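Local structure of DegV family protein (Streptococcus agalactiae, 3LUP) at residues H23-Y27 against L79-Y84; W100-Q104 against A116-T120; N133-C137 against I281-N285; G174-N178 against K200-Y204. The protein binds a long-chain fatty acid, here elaidic acid, and may play a role in lipid transport or fatty acid metabolism. All coordinates share one frame. Residue numbers count along the deposited sequence, not the author numbering.

The contacts come in series along the chain, except that contact 4 is nested inside the loop closed by contact 3. Contacts 1 and 2 lie in the part built on the four-stranded parallel sheet, contact 1 at one outermost strand, 26-29, and contact 2 just after the other, 114-116. Their centres are about 19 Å apart. Contact 3 ties this part, through helix 124-138, to strand 277-283 of the six-stranded mixed sheet. It touches contact 1 where Leu135 packs on His23 and Val26. Contact 4 sits at strand 201-205, an outermost strand of the mixed sheet, across the chain's centre from contacts 1 and 3 and about 36 Å from contact 1 between centres. It helps form the fatty acid pocket with Arg175 and Ile201.

Contact 1 of 4, residues H23-Y27 against L79-Y84; sequences HEDVY and LEKEGY
Tyr27, Tyr84 and Leu79 bury most of the surface here. Residues 23-26 form a type I turn, with Val26 N bonded to His23 O, and the chain then enters strand 26-29. Residues 79-81 end helix 69-81. A Schellman motif at Gly83, with positive phi, closes the helix, and Tyr84 N bonds to Leu79 O. The closest CA atoms are those of Asp25 and Tyr84, 9.1 Å apart. Both tyrosines take chi1 m, and their CB atoms point toward the opposite segment. Tyr27 OH donates to Tyr84 OH at 2.8 Å, and Tyr84 OH donates to Asp25 OD1 at 2.7 Å, a hydrogen-bonded chain that ends on the Asp25 carboxylate. The rings make an offset edge-to-face pair, Tyr27 edge to Tyr84 face, with centroids 6.0 Å apart and planes at 81°. Leu79 CD2 covers one face of the Tyr27 ring, 3.4 Å from Tyr27 CE2. Leu79 and Tyr27 also touch Ile9 of strand 6-11. This is helix-on-sheet packing at an outermost strand of the parallel sheet in an alpha/beta fold.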
loop_
_atom_site.group_PDB
_atom_site.type_symbol
_atom_site.label_atom_id
_atom_site.label_comp_id
_atom_site.label_asym_id
_atom_site.label_seq_id
_atom_site.Cartn_x
_atom_site.Cartn_y
_atom_site.Cartn_z
ATOM N N HIS A 23 16.463 8.325 2.509
ATOM C CA HIS A 23 17.163 8.677 1.291
ATOM C C HIS A 23 16.827 10.127 0.940
ATOM O O HIS A 23 15.707 10.594 1.166
ATOM C CB HIS A 23 16.787 7.717 0.164
ATOM C CG HIS A 23 17.670 7.818 -1.039
ATOM N ND1 HIS A 23 17.563 8.838 -1.960
ATOM C CD2 HIS A 23 18.683 7.028 -1.471
ATOM C CE1 HIS A 23 18.472 8.674 -2.906
ATOM N NE2 HIS A 23 19.161 7.581 -2.635
ATOM N N GLU A 24 17.814 10.835 0.411
ATOM C CA GLU A 24 17.712 12.276 0.231
ATOM C C GLU A 24 16.871 12.681 -0.985
ATOM O O GLU A 24 16.527 13.851 -1.140
ATOM C CB GLU A 24 19.106 12.888 0.136
ATOM C CG GLU A 24 19.925 12.363 -1.037
ATOM C CD GLU A 24 21.270 13.043 -1.162
ATOM O OE1 GLU A 24 21.945 13.231 -0.124
ATOM O OE2 GLU A 24 21.655 13.383 -2.301
ATOM N N ASP A 25 16.553 11.715 -1.842
ATOM C CA ASP A 25 15.730 11.969 -3.016
ATOM C C ASP A 25 14.316 11.426 -2.848
ATOM O O ASP A 25 13.523 11.426 -3.794
ATOM C CB ASP A 25 16.386 11.384 -4.267
ATOM C CG ASP A 25 17.741 12.022 -4.578
ATOM O OD1 ASP A 25 17.916 13.233 -4.308
ATOM O OD2 ASP A 25 18.624 11.304 -5.110
ATOM N N VAL A 26 14.003 10.987 -1.633
ATOM C CA VAL A 26 12.704 10.394 -1.332
ATOM C C VAL A 26 11.857 11.364 -0.513
ATOM O O VAL A 26 12.278 11.813 0.537
ATOM C CB VAL A 26 12.848 9.004 -0.629
ATOM C CG1 VAL A 26 11.507 8.462 -0.202
ATOM C CG2 VAL A 26 13.514 8.004 -1.560
ATOM N N TYR A 27 10.675 11.706 -1.020
ATOM C CA TYR A 27 9.756 12.602 -0.315
ATOM C C TYR A 27 8.431 11.899 -0.009
ATOM O O TYR A 27 7.867 11.213 -0.873
ATOM C CB TYR A 27 9.562 13.893 -1.112
ATOM C CG TYR A 27 10.875 14.592 -1.369
ATOM C CD1 TYR A 27 11.306 15.631 -0.543
ATOM C CD2 TYR A 27 11.714 14.184 -2.425
ATOM C CE1 TYR A 27 12.533 16.264 -0.764
ATOM C CE2 TYR A 27 12.945 14.800 -2.655
ATOM C CZ TYR A 27 13.348 15.841 -1.818
ATOM O OH TYR A 27 14.557 16.464 -2.044
ATOM N N LEU A 79 11.241 21.156 -5.478
ATOM C CA LEU A 79 12.145 20.238 -6.168
ATOM C C LEU A 79 12.747 20.878 -7.424
ATOM O O LEU A 79 13.949 20.752 -7.679
ATOM C CB LEU A 79 11.427 18.917 -6.497
ATOM C CG LEU A 79 11.010 18.061 -5.288
ATOM C CD1 LEU A 79 9.916 17.078 -5.634
ATOM C CD2 LEU A 79 12.187 17.336 -4.710
ATOM N N GLU A 80 11.905 21.581 -8.183
ATOM C CA GLU A 80 12.330 22.308 -9.377
ATOM C C GLU A 80 13.460 23.282 -9.078
ATOM O O GLU A 80 14.431 23.342 -9.830
ATOM C CB GLU A 80 11.143 23.045 -9.994
ATOM C CG GLU A 80 11.413 23.840 -11.276
ATOM C CD GLU A 80 10.124 24.461 -11.845
ATOM O OE1 GLU A 80 9.082 23.750 -11.929
ATOM O OE2 GLU A 80 10.144 25.663 -12.203
ATOM N N LYS A 81 13.333 24.043 -7.989
ATOM C CA LYS A 81 14.389 24.984 -7.603
ATOM C C LYS A 81 15.530 24.347 -6.796
ATOM O O LYS A 81 16.597 24.924 -6.650
ATOM C CB LYS A 81 13.830 26.252 -6.946
ATOM C CG LYS A 81 12.848 26.052 -5.823
ATOM C CD LYS A 81 12.009 27.321 -5.638
ATOM C CE LYS A 81 11.510 27.440 -4.204
ATOM N NZ LYS A 81 10.376 28.407 -4.043
ATOM N N GLU A 82 15.311 23.138 -6.306
ATOM C CA GLU A 82 16.385 22.402 -5.673
ATOM C C GLU A 82 17.261 21.725 -6.752
ATOM O O GLU A 82 18.257 21.060 -6.427
ATOM C CB GLU A 82 15.811 21.410 -4.652
ATOM C CG GLU A 82 16.392 21.594 -3.272
ATOM C CD GLU A 82 15.448 21.206 -2.134
ATOM O OE1 GLU A 82 14.861 20.090 -2.164
ATOM O OE2 GLU A 82 15.318 22.024 -1.186
ATOM N N GLY A 83 16.893 21.914 -8.029
ATOM C CA GLY A 83 17.650 21.382 -9.169
ATOM C C GLY A 83 17.279 20.006 -9.730
ATOM O O GLY A 83 17.936 19.518 -10.656
ATOM N N TYR A 84 16.238 19.366 -9.197
ATOM C CA TYR A 84 15.778 18.084 -9.736
ATOM C C TYR A 84 15.236 18.225 -11.155
ATOM O O TYR A 84 14.613 19.230 -11.477
ATOM C CB TYR A 84 14.684 17.499 -8.859
ATOM C CG TYR A 84 15.144 16.941 -7.539
ATOM C CD1 TYR A 84 15.450 15.588 -7.408
ATOM C CD2 TYR A 84 15.253 17.764 -6.406
ATOM C CE1 TYR A 84 15.855 15.060 -6.184
ATOM C CE2 TYR A 84 15.661 17.255 -5.181
ATOM C CZ TYR A 84 15.959 15.905 -5.079
ATOM O OH TYR A 84 16.357 15.384 -3.875
#

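Contact 2 of 4, residues W100-Q104 against A116-T120; sequences WQNIQ and AFPDT
Trp100 lies on helix 99-103, and its CB points toward residues 116-120, which run from the end of strand 114-116 into a loop. Trp100 CA is 6.8 Å from Asp119 CA. With chi1 t and chi2 87°, the indole reaches the loop backbone, and Trp100 NE1 donates to Phe117 O at 2.6 Å. Asp119 CB lies over the five-membered ring of Trp100, 3.9 Å from its centroid, in a CH-pi contact. The carboxylate of Asp119 is held by the backbone N of Ala94 and Lys121. The contact thus fastens a short helix to the loop at the C-terminal end of an outermost strand in the parallel sheet. Ile103 comes next, with chi1 p and chi2 t. Its CD1 makes a CH-pi contact over the Phe117 ring, 3.9 Å from the centroid. Phe117 has chi1 m and buries the most surface. Gln104 CA is 7.4 Å from Phe117 CA. Its CA-to-CB bond points away from the loop, but chi1 and chi2, both m, fold it back. Gln104 NE2 donates to Trp100 O at 2.6 Å and lies 3.9 Å from Phe117 CB.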
loop_
_atom_site.group_PDB
_atom_site.type_symbol
_atom_site.label_atom_id
_atom_site.label_comp_id
_atom_site.label_asym_id
_atom_site.label_seq_id
_atom_site.Cartn_x
_atom_site.Cartn_y
_atom_site.Cartn_z
ATOM N N TRP A 100 -4.843 9.794 -6.672
ATOM C CA TRP A 100 -4.214 9.587 -7.970
ATOM C C TRP A 100 -4.894 10.387 -9.095
ATOM O O TRP A 100 -4.237 11.124 -9.834
ATOM C CB TRP A 100 -4.177 8.108 -8.319
ATOM C CG TRP A 100 -3.480 7.884 -9.597
ATOM C CD1 TRP A 100 -2.137 7.720 -9.781
ATOM C CD2 TRP A 100 -4.076 7.826 -10.899
ATOM N NE1 TRP A 100 -1.862 7.562 -11.117
ATOM C CE2 TRP A 100 -3.034 7.616 -11.824
ATOM C CE3 TRP A 100 -5.396 7.921 -11.373
ATOM C CZ2 TRP A 100 -3.264 7.509 -13.203
ATOM C CZ3 TRP A 100 -5.630 7.812 -12.749
ATOM C CH2 TRP A 100 -4.569 7.612 -13.643
ATOM N N GLN A 101 -6.210 10.252 -9.223
ATOM C CA GLN A 101 -6.937 11.012 -10.226
ATOM C C GLN A 101 -6.870 12.510 -9.970
ATOM O O GLN A 101 -6.812 13.312 -10.921
ATOM C CB GLN A 101 -8.382 10.564 -10.305
ATOM C CG GLN A 101 -8.984 10.885 -11.656
ATOM C CD GLN A 101 -10.093 9.926 -12.066
ATOM O OE1 GLN A 101 -11.188 10.368 -12.422
ATOM N NE2 GLN A 101 -9.813 8.609 -12.032
ATOM N N ASN A 102 -6.875 12.878 -8.691
ATOM C CA ASN A 102 -6.887 14.282 -8.300
ATOM C C ASN A 102 -5.574 15.023 -8.524
ATOM O O ASN A 102 -5.580 16.234 -8.719
ATOM C CB ASN A 102 -7.371 14.447 -6.859
ATOM C CG ASN A 102 -8.881 14.424 -6.753
ATOM O OD1 ASN A 102 -9.567 15.080 -7.525
ATOM N ND2 ASN A 102 -9.404 13.665 -5.805
ATOM N N ILE A 103 -4.455 14.307 -8.519
ATOM C CA ILE A 103 -3.152 14.953 -8.700
ATOM C C ILE A 103 -2.720 15.092 -10.150
ATOM O O ILE A 103 -1.705 15.730 -10.403
ATOM C CB ILE A 103 -2.003 14.229 -7.946
ATOM C CG1 ILE A 103 -1.904 12.774 -8.378
ATOM C CG2 ILE A 103 -2.193 14.313 -6.463
ATOM C CD1 ILE A 103 -0.665 12.125 -7.931
ATOM N N GLN A 104 -3.470 14.503 -11.090
ATOM C CA GLN A 104 -3.033 14.392 -12.494
ATOM C C GLN A 104 -2.832 15.724 -13.209
ATOM O O GLN A 104 -1.936 15.856 -14.062
ATOM C CB GLN A 104 -3.994 13.535 -13.322
ATOM C CG GLN A 104 -4.035 12.060 -12.968
ATOM C CD GLN A 104 -2.661 11.426 -12.845
ATOM O OE1 GLN A 104 -1.921 11.296 -13.826
ATOM N NE2 GLN A 104 -2.315 11.016 -11.625
ATOM N N ALA A 116 6.123 11.628 -13.821
ATOM C CA ALA A 116 5.227 10.499 -14.047
ATOM C C ALA A 116 4.596 10.048 -12.740
ATOM O O ALA A 116 5.303 9.767 -11.759
ATOM C CB ALA A 116 5.949 9.356 -14.733
ATOM N N PHE A 117 3.261 10.020 -12.731
ATOM C CA PHE A 117 2.487 9.519 -11.604
ATOM C C PHE A 117 1.710 8.262 -12.016
ATOM O O PHE A 117 0.480 8.296 -12.071
ATOM C CB PHE A 117 1.480 10.563 -11.106
ATOM C CG PHE A 117 2.093 11.802 -10.483
ATOM C CD1 PHE A 117 3.277 11.745 -9.753
ATOM C CD2 PHE A 117 1.446 13.037 -10.608
ATOM C CE1 PHE A 117 3.822 12.904 -9.190
ATOM C CE2 PHE A 117 1.978 14.195 -10.043
ATOM C CZ PHE A 117 3.162 14.131 -9.336
ATOM N N PRO A 118 2.414 7.141 -12.290
ATOM C CA PRO A 118 1.666 5.922 -12.689
ATOM C C PRO A 118 0.813 5.376 -11.537
ATOM O O PRO A 118 1.172 5.523 -10.350
ATOM C CB PRO A 118 2.772 4.931 -13.055
ATOM C CG PRO A 118 3.962 5.375 -12.206
ATOM C CD PRO A 118 3.855 6.874 -12.070
ATOM N N ASP A 119 -0.322 4.776 -11.879
ATOM C CA ASP A 119 -1.190 4.225 -10.857
ATOM C C ASP A 119 -0.545 2.956 -10.319
ATOM O O ASP A 119 -0.337 1.983 -11.052
ATOM C CB ASP A 119 -2.589 3.954 -11.420
ATOM C CG ASP A 119 -3.535 3.317 -10.395
ATOM O OD1 ASP A 119 -3.267 3.366 -9.165
ATOM O OD2 ASP A 119 -4.568 2.768 -10.840
ATOM N N THR A 120 -0.225 2.970 -9.033
ATOM C CA THR A 120 0.485 1.848 -8.440
ATOM C C THR A 120 -0.437 0.679 -8.212
ATOM O O THR A 120 0.026 -0.445 -8.155
ATOM C CB THR A 120 1.167 2.211 -7.118
ATOM O OG1 THR A 120 0.169 2.518 -6.131
ATOM C CG2 THR A 120 2.098 3.398 -7.316
#

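Contact 3 of 4, residues N133-C137 against I281-N285; sequences NALMC and ITPKN
Asn285, the last residue of the chain, lays its side chain against helix 124-138 and covers part of Asn133, Met136 and Cys137. Its CB points toward the helix, with chi1 -148°, between wells, and chi2 53°. Its CA is 5.7 Å from the CA of Asn133. Asn285 OD1 lies 3.4 Å from Asn133 CB and 3.6 Å from Cys137 SG. Asn285 ND2 lies 3.5 Å from CB of Met136, a selenomethionine with chi1 m. Residues 133-137 are regular helix, and Cys137 N bonds to Asn133 O at 3.0 Å. Residues 281-283 end strand 277-283, and the chain runs on in extended form through Lys284 to the terminus. Asn133, with chi1 m and chi2 2°, points its CB toward this tail. Its ND2 makes a weak hydrogen bond to Pro283 O at 3.5 Å. Water 1 links the same two groups, donating to Pro283 O at 2.7 Å and weakly accepting from Asn133 ND2 at 3.5 Å. Thr282 CG2 is 4.0 Å from Asn133 ND2. Gln154 of helix 144-155 bonds to both Asn133 ND2 and Asn285 OD1, so it bridges the two asparagines. The contact joins a helix beside the parallel sheet to a strand of the mixed sheet. Direct polar bonding between the segments is weak, so the junction relies on close van der Waals fit, one water and the shared partner Gln154.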
loop_
_atom_site.group_PDB
_atom_site.type_symbol
_atom_site.label_atom_id
_atom_site.label_comp_id
_atom_site.label_asym_id
_atom_site.label_seq_id
_atom_site.Cartn_x
_atom_site.Cartn_y
_atom_site.Cartn_z
ATOM N N ASN A 133 12.799 0.081 -5.834
ATOM C CA ASN A 133 13.154 -0.416 -7.167
ATOM C C ASN A 133 13.549 0.707 -8.110
ATOM O O ASN A 133 14.584 0.634 -8.778
ATOM C CB ASN A 133 12.021 -1.247 -7.788
ATOM C CG ASN A 133 11.814 -2.558 -7.076
ATOM O OD1 ASN A 133 12.494 -2.848 -6.094
ATOM N ND2 ASN A 133 10.863 -3.356 -7.547
ATOM N N ALA A 134 12.728 1.751 -8.148
ATOM C CA ALA A 134 12.973 2.874 -9.034
ATOM C C ALA A 134 14.307 3.520 -8.687
ATOM O O ALA A 134 15.022 3.994 -9.566
ATOM C CB ALA A 134 11.848 3.884 -8.941
ATOM N N LEU A 135 14.645 3.513 -7.401
ATOM C CA LEU A 135 15.926 4.040 -6.935
ATOM C C LEU A 135 17.135 3.293 -7.475
ATOM O O LEU A 135 18.063 3.921 -7.983
ATOM C CB LEU A 135 15.973 4.088 -5.410
ATOM C CG LEU A 135 15.813 5.479 -4.797
ATOM C CD1 LEU A 135 14.448 6.063 -5.060
ATOM C CD2 LEU A 135 16.076 5.390 -3.311
HETATM N N MSE A 136 17.121 1.963 -7.367
HETATM C CA MSE A 136 18.221 1.147 -7.883
HETATM C C MSE A 136 18.331 1.259 -9.420
HETATM O O MSE A 136 19.430 1.180 -9.969
HETATM C CB MSE A 136 18.084 -0.329 -7.475
HETATM C CG MSE A 136 17.712 -0.634 -6.023
HETATM SE SE MSE A 136 17.219 -2.567 -5.865
HETATM C CE MSE A 136 19.002 -3.362 -6.116
ATOM N N CYS A 137 17.190 1.428 -10.098
ATOM C CA CYS A 137 17.145 1.664 -11.550
ATOM C C CYS A 137 17.842 2.967 -11.939
ATOM O O CYS A 137 18.583 3.023 -12.926
ATOM C CB CYS A 137 15.699 1.739 -12.025
ATOM S SG CYS A 137 14.843 0.176 -12.115
ATOM N N ILE A 281 3.185 -9.155 -2.806
ATOM C CA ILE A 281 4.383 -9.544 -3.547
ATOM C C ILE A 281 4.790 -8.466 -4.557
ATOM O O ILE A 281 3.942 -7.742 -5.098
ATOM C CB ILE A 281 4.247 -10.931 -4.255
ATOM C CG1 ILE A 281 3.336 -10.840 -5.488
ATOM C CG2 ILE A 281 3.847 -12.049 -3.242
ATOM C CD1 ILE A 281 3.201 -12.124 -6.283
ATOM N N THR A 282 6.094 -8.367 -4.787
ATOM C CA THR A 282 6.653 -7.415 -5.720
ATOM C C THR A 282 7.769 -8.119 -6.461
ATOM O O THR A 282 8.579 -8.797 -5.827
ATOM C CB THR A 282 7.272 -6.196 -4.992
ATOM O OG1 THR A 282 6.306 -5.637 -4.108
ATOM C CG2 THR A 282 7.703 -5.130 -5.971
ATOM N N PRO A 283 7.830 -7.950 -7.802
ATOM C CA PRO A 283 8.936 -8.503 -8.572
ATOM C C PRO A 283 10.270 -7.960 -8.070
ATOM O O PRO A 283 10.368 -6.790 -7.714
ATOM C CB PRO A 283 8.680 -7.968 -9.980
ATOM C CG PRO A 283 7.245 -7.606 -10.000
ATOM C CD PRO A 283 6.904 -7.169 -8.647
ATOM N N LYS A 284 11.286 -8.807 -8.031
ATOM C CA LYS A 284 12.628 -8.319 -7.785
ATOM C C LYS A 284 13.121 -7.464 -8.946
ATOM O O LYS A 284 12.886 -7.762 -10.122
ATOM C CB LYS A 284 13.598 -9.461 -7.500
ATOM C CG LYS A 284 13.446 -9.993 -6.109
ATOM C CD LYS A 284 14.507 -10.997 -5.777
ATOM C CE LYS A 284 14.070 -11.777 -4.566
ATOM N NZ LYS A 284 15.144 -12.657 -4.079
ATOM N N ASN A 285 13.781 -6.377 -8.573
ATOM C CA ASN A 285 14.457 -5.494 -9.497
ATOM C C ASN A 285 15.611 -6.204 -10.212
ATOM O O ASN A 285 15.492 -6.591 -11.376
ATOM C CB ASN A 285 14.995 -4.289 -8.721
ATOM C CG ASN A 285 15.016 -3.034 -9.551
ATOM O OD1 ASN A 285 14.003 -2.657 -10.132
ATOM N ND2 ASN A 285 16.165 -2.375 -9.612
HETATM O O HOH W 1 10.778 -5.875 -5.175
#

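Contact 4 of 4, residues G174-N178 against K200-Y204; sequences GRLSN and KIVVY. With ELA (Elaidic acid), chain B.
Lys200 leads into strand 201-205, an outermost strand of the mixed sheet. Its CB lies 3.6 Å from Ser177 OG, and the rest of its side chain turns away from residues 174-178. Ile201 follows and has the largest covered area in this contact. Its CA is 5.2 Å from the CA of Leu176. Ile201 O accepts two hydrogen bonds from Ser177, one from Ser177 N at 3.0 Å and one from Ser177 OG at 2.6 Å. Ser177 chi1 is -22°, between wells, which brings the hydroxyl onto the same carbonyl as its own amide. Ile201 CB packs 3.6 Å from Arg175 O. At Val202, CG1 comes 3.7 Å from Ser177 OG, and the CA atoms of Val202 and Ser177 are 5.7 Å apart. Val203 CG2 meets Leu176 CD1 at 4.3 Å, where Leu176 has chi1 t and chi2 p. The facing segment 174-178 is an irregular linker between helices 168-173 and 179-186. It starts at Gly174 with positive phi. Arg175, chi1 and chi2 both m, leads its side chain away from the strand. Its NH2 donates to elaidic acid O at 2.9 Å, NH1 bonds to Ile96 O, and ligand C8 lies over one guanidinium face. Ile201 CD1 touches ligand C12 at 3.5 Å. Head group and acyl chain are thus both met here, in the fatty acid pocket of a DegV family protein.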
loop_
_atom_site.group_PDB
_atom_site.type_symbol
_atom_site.label_atom_id
_atom_site.label_comp_id
_atom_site.label_asym_id
_atom_site.label_seq_id
_atom_site.Cartn_x
_atom_site.Cartn_y
_atom_site.Cartn_z
ATOM N N GLY A 174 -15.772 1.862 2.698
ATOM C CA GLY A 174 -16.136 1.913 1.289
ATOM C C GLY A 174 -15.095 1.402 0.321
ATOM O O GLY A 174 -15.280 1.530 -0.889
ATOM N N ARG A 175 -14.002 0.828 0.825
ATOM C CA ARG A 175 -12.922 0.383 -0.078
ATOM C C ARG A 175 -13.122 -1.025 -0.633
ATOM O O ARG A 175 -12.490 -1.392 -1.628
ATOM C CB ARG A 175 -11.523 0.546 0.525
ATOM C CG ARG A 175 -11.289 1.842 1.271
ATOM C CD ARG A 175 -11.211 3.083 0.404
ATOM N NE ARG A 175 -11.673 4.223 1.196
ATOM C CZ ARG A 175 -11.437 5.505 0.934
ATOM N NH1 ARG A 175 -10.725 5.865 -0.115
ATOM N NH2 ARG A 175 -11.913 6.434 1.743
ATOM N N LEU A 176 -13.993 -1.802 0.006
ATOM C CA LEU A 176 -14.505 -3.031 -0.602
ATOM C C LEU A 176 -15.573 -2.667 -1.635
ATOM O O LEU A 176 -16.570 -2.004 -1.306
ATOM C CB LEU A 176 -15.084 -3.990 0.450
ATOM C CG LEU A 176 -15.694 -5.286 -0.114
ATOM C CD1 LEU A 176 -14.661 -6.148 -0.844
ATOM C CD2 LEU A 176 -16.386 -6.097 0.965
ATOM N N SER A 177 -15.359 -3.091 -2.880
ATOM C CA SER A 177 -16.262 -2.726 -3.971
ATOM C C SER A 177 -17.558 -3.504 -3.863
ATOM O O SER A 177 -17.529 -4.699 -3.534
ATOM C CB SER A 177 -15.617 -3.003 -5.322
ATOM O OG SER A 177 -14.208 -3.041 -5.188
ATOM N N ASN A 178 -18.672 -2.809 -4.152
ATOM C CA ASN A 178 -20.053 -3.319 -4.060
ATOM C C ASN A 178 -20.378 -3.879 -2.663
ATOM O O ASN A 178 -21.315 -4.674 -2.499
ATOM C CB ASN A 178 -20.350 -4.337 -5.185
ATOM C CG ASN A 178 -21.847 -4.617 -5.360
ATOM O OD1 ASN A 178 -22.685 -3.744 -5.133
ATOM N ND2 ASN A 178 -22.183 -5.840 -5.761
ATOM N N LYS A 200 -8.773 -2.220 -7.340
ATOM C CA LYS A 200 -9.880 -2.180 -6.382
ATOM C C LYS A 200 -9.827 -3.396 -5.487
ATOM O O LYS A 200 -9.363 -4.468 -5.895
ATOM C CB LYS A 200 -11.231 -2.181 -7.096
ATOM C CG LYS A 200 -11.610 -0.868 -7.720
ATOM C CD LYS A 200 -13.119 -0.759 -7.874
ATOM C CE LYS A 200 -13.492 0.611 -8.451
ATOM N NZ LYS A 200 -12.950 0.796 -9.839
ATOM N N ILE A 201 -10.315 -3.258 -4.263
ATOM C CA ILE A 201 -10.408 -4.427 -3.429
ATOM C C ILE A 201 -11.722 -5.130 -3.699
ATOM O O ILE A 201 -12.796 -4.528 -3.581
ATOM C CB ILE A 201 -10.242 -4.123 -1.956
ATOM C CG1 ILE A 201 -9.028 -3.189 -1.738
ATOM C CG2 ILE A 201 -10.128 -5.455 -1.190
ATOM C CD1 ILE A 201 -8.700 -2.902 -0.263
ATOM N N VAL A 202 -11.609 -6.390 -4.119
ATOM C CA VAL A 202 -12.759 -7.239 -4.438
ATOM C C VAL A 202 -12.571 -8.569 -3.714
ATOM O O VAL A 202 -11.477 -8.854 -3.202
ATOM C CB VAL A 202 -12.971 -7.469 -5.994
ATOM C CG1 VAL A 202 -12.999 -6.165 -6.739
ATOM C CG2 VAL A 202 -11.919 -8.382 -6.588
ATOM N N VAL A 203 -13.632 -9.373 -3.653
ATOM C CA VAL A 203 -13.529 -10.687 -3.046
ATOM C C VAL A 203 -12.899 -11.635 -4.049
ATOM O O VAL A 203 -13.409 -11.837 -5.148
ATOM C CB VAL A 203 -14.896 -11.235 -2.569
ATOM C CG1 VAL A 203 -14.718 -12.554 -1.824
ATOM C CG2 VAL A 203 -15.606 -10.210 -1.685
ATOM N N TYR A 204 -11.766 -12.204 -3.669
ATOM C CA TYR A 204 -11.155 -13.235 -4.481
ATOM C C TYR A 204 -11.922 -14.551 -4.319
ATOM O O TYR A 204 -12.377 -15.124 -5.302
ATOM C CB TYR A 204 -9.681 -13.396 -4.106
ATOM C CG TYR A 204 -8.940 -14.406 -4.944
ATOM C CD1 TYR A 204 -8.607 -14.133 -6.274
ATOM C CD2 TYR A 204 -8.560 -15.635 -4.401
ATOM C CE1 TYR A 204 -7.920 -15.062 -7.048
ATOM C CE2 TYR A 204 -7.868 -16.569 -5.161
ATOM C CZ TYR A 204 -7.553 -16.277 -6.483
ATOM O OH TYR A 204 -6.876 -17.211 -7.226
HETATM C CA ELA B . -9.288 8.875 0.763
HETATM C C ELA B . -10.594 9.621 1.056
HETATM O O ELA B . -11.390 9.281 1.981
HETATM C C3 ELA B . -8.283 8.910 1.911
HETATM C C4 ELA B . -6.909 8.429 1.456
HETATM C C5 ELA B . -6.386 7.244 2.292
HETATM C C6 ELA B . -6.917 5.904 1.765
HETATM C C7 ELA B . -6.794 4.694 2.684
HETATM C C8 ELA B . -7.431 3.467 2.021
HETATM C C9 ELA B . -6.669 2.191 2.350
HETATM C C10 ELA B . -7.223 0.847 2.056
HETATM C C11 ELA B . -6.750 -0.348 2.858
HETATM C C12 ELA B . -6.363 -1.531 1.979
HETATM C C13 ELA B . -4.871 -1.818 1.977
HETATM C C14 ELA B . -4.543 -3.292 1.782
HETATM C C15 ELA B . -3.027 -3.512 1.889
HETATM C C16 ELA B . -2.563 -4.883 1.396
HETATM C C17 ELA B . -1.630 -4.750 0.197
HETATM C C18 ELA B . -0.504 -5.776 0.217
HETATM O OXT ELA B . -10.902 10.599 0.337
#